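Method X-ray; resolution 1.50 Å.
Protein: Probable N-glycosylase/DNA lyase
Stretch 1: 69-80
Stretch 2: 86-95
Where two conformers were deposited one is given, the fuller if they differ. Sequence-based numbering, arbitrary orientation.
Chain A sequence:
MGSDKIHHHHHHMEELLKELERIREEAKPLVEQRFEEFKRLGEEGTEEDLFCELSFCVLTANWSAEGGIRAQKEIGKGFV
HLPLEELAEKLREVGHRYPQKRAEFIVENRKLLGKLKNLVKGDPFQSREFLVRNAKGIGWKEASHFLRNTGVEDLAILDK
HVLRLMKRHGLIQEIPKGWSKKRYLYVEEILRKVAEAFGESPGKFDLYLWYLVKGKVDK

Stretch 1 (69-80) IRAQKEIGKGFV
Stretch 2 86-95: ELAEKLREVG

Residues 69-75 form the last two turns of a helix that begins earlier in the chain, with phi/psi near -65/-43 loosening to -97/-42 at Ile-75. Gly-76 breaks the helix with positive phi (58/-130), a conformation that favours glycine, and a type II' turn from Ile-75 to Gly-78, closed by Gly-78 N to Ile-75 O at 2.9 Å, leads into a new helix at 78-80. The second stretch is helical through Glu-93; Val-94 (-90/4) leads to Gly-95 (97/10), which ends the helix in a Schellman motif, with Gly-95 N bonded to Arg-92 O at 3.1 Å. At these angles a CB on Gly-95 would jam against the preceding carbonyl oxygen.

Helices 69-75 and 86-93 run in roughly opposed directions, at 131°, and their axes approach to 10.2 Å. The register pairs Ala-71 with Val-94 (CA to CA 6.0 Å), Ile-75 with Lys-90 (CA to CA 7.0 Å) and Gly-78 with Leu-87 (CA to CA 7.1 Å). Together the stretches bury 451 Å², and no direct hydrogen bond crosses between them; apolar packing dominates.

Ile-75 (m, t) points toward the second helix and spans several partners: its CD1 lies 3.5 Å from Leu-91 CD2, its CG2 4.1 Å from Leu-87 CD1, and its CG1 3.9 Å from Lys-90 CB. Lys-90 (m, t, t, t) thus lends its aliphatic part to the contact. Leu-87 (t, p) and Leu-91 (m, t) leave their backbone sideways, but their ends come nearer and reach Phe-79 (chi1 m, chi2 -51°). Leu-87 CD1 is 4.0 Å from Phe-79 CD1, while Leu-91 CD2 meets the ring edge, 4.4 Å from Phe-79 CE1. Gly-78 is buried beside this cluster; a CB there would clash with Ile-75 CG2 at 2.9 Å.

At the other end, Val-94 (chi1 m; one of two deposited conformers) has the largest covered area. Val-94 CG2 packs 3.8 Å from Ala-71 CB, whose small methyl suits the close backbone approach, and Val-94 CG1 lies 3.0 Å from Glu-74 OE1, a tight contact. Arg-70, extended with chi1 to chi3 all t and chi4 at -161°, donates from NE to Glu-74 OE2 at 3.1 Å in a salt bridge within its helix; Glu-74 is m, t with chi3 at 9°. Val-94 CA lies over one face of the guanidinium. A water links the stretches, accepting from Arg-70 NH1 at 3.2 Å and donating to Val-94 O at 2.9 Å.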

# COMPACT_ATOMS: atom_id res chain seq x y z
N ILE A 69 -10.70 -4.24 1.78
CA ILE A 69 -11.66 -3.25 2.24
C ILE A 69 -12.84 -3.97 2.90
O ILE A 69 -13.31 -3.58 3.97
CB ILE A 69 -12.13 -2.37 1.05
CG1 ILE A 69 -11.01 -1.40 0.67
CG2 ILE A 69 -13.34 -1.58 1.42
CD1 ILE A 69 -11.17 -0.74 -0.72
N ARG A 70 -13.30 -5.04 2.27
CA ARG A 70 -14.37 -5.85 2.84
C ARG A 70 -13.95 -6.49 4.18
O ARG A 70 -14.73 -6.52 5.13
CB ARG A 70 -14.80 -6.93 1.85
CG ARG A 70 -15.92 -7.79 2.37
CD ARG A 70 -16.26 -8.92 1.42
NE ARG A 70 -17.44 -9.64 1.90
CZ ARG A 70 -17.78 -10.86 1.51
NH1 ARG A 70 -17.02 -11.53 0.65
NH2 ARG A 70 -18.88 -11.42 2.00
N ALA A 71 -12.72 -6.98 4.26
CA ALA A 71 -12.25 -7.58 5.49
C ALA A 71 -12.20 -6.53 6.60
O ALA A 71 -12.61 -6.78 7.71
CB ALA A 71 -10.87 -8.22 5.30
N GLN A 72 -11.67 -5.36 6.27
CA GLN A 72 -11.56 -4.29 7.25
C GLN A 72 -12.94 -3.88 7.77
O GLN A 72 -13.13 -3.69 8.97
CB GLN A 72 -10.82 -3.11 6.63
CG GLN A 72 -10.28 -2.12 7.59
CD GLN A 72 -9.33 -1.14 6.92
OE1 GLN A 72 -9.38 -0.94 5.71
NE2 GLN A 72 -8.46 -0.53 7.70
N LYS A 73 -13.91 -3.79 6.86
CA LYS A 73 -15.27 -3.42 7.24
C LYS A 73 -15.88 -4.45 8.18
O LYS A 73 -16.50 -4.10 9.19
CB LYS A 73 -16.15 -3.28 5.98
CG LYS A 73 -17.64 -3.02 6.24
CD LYS A 73 -18.43 -3.13 4.94
CE LYS A 73 -18.36 -4.56 4.34
NZ LYS A 73 -18.83 -4.67 2.91
N GLU A 74 -15.69 -5.73 7.87
CA GLU A 74 -16.32 -6.82 8.62
C GLU A 74 -15.64 -7.12 9.95
O GLU A 74 -16.30 -7.46 10.93
CB GLU A 74 -16.40 -8.09 7.77
CG GLU A 74 -17.25 -7.90 6.52
CD GLU A 74 -17.79 -9.21 5.95
OE1 GLU A 74 -17.65 -10.25 6.63
OE2 GLU A 74 -18.37 -9.18 4.83
N ILE A 75 -14.33 -6.95 10.02
CA ILE A 75 -13.59 -7.33 11.22
C ILE A 75 -13.35 -6.12 12.13
O ILE A 75 -13.47 -6.22 13.35
CB ILE A 75 -12.27 -8.01 10.83
CG1 ILE A 75 -12.59 -9.36 10.17
CG2 ILE A 75 -11.37 -8.18 12.03
CD1 ILE A 75 -11.40 -9.99 9.44
N GLY A 76 -12.99 -4.99 11.55
CA GLY A 76 -12.80 -3.77 12.32
C GLY A 76 -11.77 -3.96 13.41
O GLY A 76 -10.68 -4.48 13.16
N LYS A 77 -12.11 -3.57 14.63
CA LYS A 77 -11.16 -3.65 15.74
C LYS A 77 -10.84 -5.09 16.15
O LYS A 77 -9.98 -5.33 17.00
CB LYS A 77 -11.68 -2.84 16.94
CG LYS A 77 -11.66 -1.32 16.69
CD LYS A 77 -12.14 -0.56 17.91
CE LYS A 77 -11.93 0.94 17.75
NZ LYS A 77 -10.49 1.30 17.65
N GLY A 78 -11.50 -6.06 15.53
CA GLY A 78 -11.17 -7.46 15.74
C GLY A 78 -9.69 -7.73 15.44
O GLY A 78 -9.09 -8.63 15.99
N PHE A 79 -9.10 -6.95 14.54
CA PHE A 79 -7.68 -7.12 14.27
C PHE A 79 -6.85 -6.93 15.53
O PHE A 79 -5.77 -7.49 15.66
CB PHE A 79 -7.18 -6.14 13.22
CG PHE A 79 -7.72 -6.38 11.83
CD1 PHE A 79 -7.66 -7.64 11.26
CD2 PHE A 79 -8.31 -5.35 11.13
CE1 PHE A 79 -8.15 -7.86 9.98
CE2 PHE A 79 -8.81 -5.55 9.87
CZ PHE A 79 -8.74 -6.83 9.29
N VAL A 80 -7.34 -6.08 16.43
CA VAL A 80 -6.64 -5.76 17.67
C VAL A 80 -6.88 -6.80 18.75
O VAL A 80 -5.95 -7.19 19.47
CB VAL A 80 -7.09 -4.38 18.21
CG1 VAL A 80 -6.43 -4.07 19.55
CG2 VAL A 80 -6.75 -3.31 17.21
N GLU A 86 -10.27 -17.23 16.11
CA GLU A 86 -11.45 -16.47 15.71
C GLU A 86 -11.12 -15.49 14.58
O GLU A 86 -11.95 -15.24 13.70
CB GLU A 86 -12.05 -15.72 16.91
CG GLU A 86 -12.98 -16.57 17.79
CD GLU A 86 -12.24 -17.55 18.69
OE1 GLU A 86 -11.01 -17.39 18.88
OE2 GLU A 86 -12.89 -18.47 19.23
N LEU A 87 -9.95 -14.89 14.62
CA LEU A 87 -9.53 -14.00 13.54
C LEU A 87 -9.38 -14.79 12.25
O LEU A 87 -9.83 -14.36 11.19
CB LEU A 87 -8.23 -13.30 13.90
CG LEU A 87 -7.68 -12.35 12.84
CD1 LEU A 87 -8.75 -11.32 12.48
CD2 LEU A 87 -6.41 -11.69 13.34
N ALA A 88 -8.75 -15.96 12.31
CA ALA A 88 -8.61 -16.78 11.11
C ALA A 88 -9.98 -17.14 10.55
O ALA A 88 -10.18 -17.17 9.33
CB ALA A 88 -7.80 -18.02 11.40
N GLU A 89 -10.93 -17.45 11.43
CA GLU A 89 -12.25 -17.82 10.96
C GLU A 89 -12.92 -16.64 10.24
O GLU A 89 -13.55 -16.82 9.19
CB GLU A 89 -13.13 -18.33 12.10
CG GLU A 89 -14.55 -18.66 11.67
CD GLU A 89 -14.62 -19.69 10.54
OE1 GLU A 89 -13.76 -20.60 10.49
OE2 GLU A 89 -15.55 -19.60 9.72
N LYS A 90 -12.79 -15.43 10.77
CA LYS A 90 -13.39 -14.28 10.11
C LYS A 90 -12.70 -13.98 8.77
O LYS A 90 -13.36 -13.59 7.81
CB LYS A 90 -13.37 -13.04 11.00
CG LYS A 90 -14.29 -13.13 12.22
CD LYS A 90 -14.61 -11.76 12.76
CE LYS A 90 -15.72 -11.80 13.82
NZ LYS A 90 -16.31 -10.44 13.95
N LEU A 91 -11.40 -14.21 8.69
CA LEU A 91 -10.71 -14.02 7.42
C LEU A 91 -11.15 -15.07 6.41
O LEU A 91 -11.27 -14.77 5.23
CB LEU A 91 -9.20 -14.03 7.59
CG LEU A 91 -8.65 -12.86 8.38
CD1 LEU A 91 -7.17 -13.10 8.61
CD2 LEU A 91 -8.87 -11.57 7.64
N ARG A 92 -11.41 -16.28 6.88
CA ARG A 92 -11.89 -17.34 5.99
C ARG A 92 -13.27 -16.95 5.45
O ARG A 92 -13.54 -17.08 4.24
CB ARG A 92 -11.92 -18.69 6.73
CG ARG A 92 -12.32 -19.86 5.88
CD ARG A 92 -12.19 -21.18 6.69
NE ARG A 92 -10.80 -21.50 7.06
CZ ARG A 92 -10.24 -21.27 8.25
NH1 ARG A 92 -10.94 -20.73 9.25
NH2 ARG A 92 -8.96 -21.59 8.45
N GLU A 93 -14.13 -16.44 6.34
CA GLU A 93 -15.49 -16.02 5.99
C GLU A 93 -15.55 -14.91 4.94
O GLU A 93 -16.47 -14.89 4.12
CB GLU A 93 -16.25 -15.58 7.26
CG GLU A 93 -16.56 -16.71 8.24
CD GLU A 93 -17.15 -16.23 9.57
OE1 GLU A 93 -17.29 -15.00 9.78
OE2 GLU A 93 -17.48 -17.10 10.41
N VAL A 94 -14.59 -13.98 4.97
CA VAL A 94 -14.58 -12.87 4.00
C VAL A 94 -13.80 -13.23 2.74
O VAL A 94 -13.62 -12.40 1.86
CB VAL A 94 -14.05 -11.54 4.59
CG1 VAL A 94 -14.86 -11.14 5.80
CG2 VAL A 94 -12.57 -11.64 4.94
N GLY A 95 -13.34 -14.47 2.66
CA GLY A 95 -12.79 -14.99 1.42
C GLY A 95 -11.28 -14.95 1.25
O GLY A 95 -10.79 -15.23 0.16
O HOH W 1 -14.14 -10.91 -0.63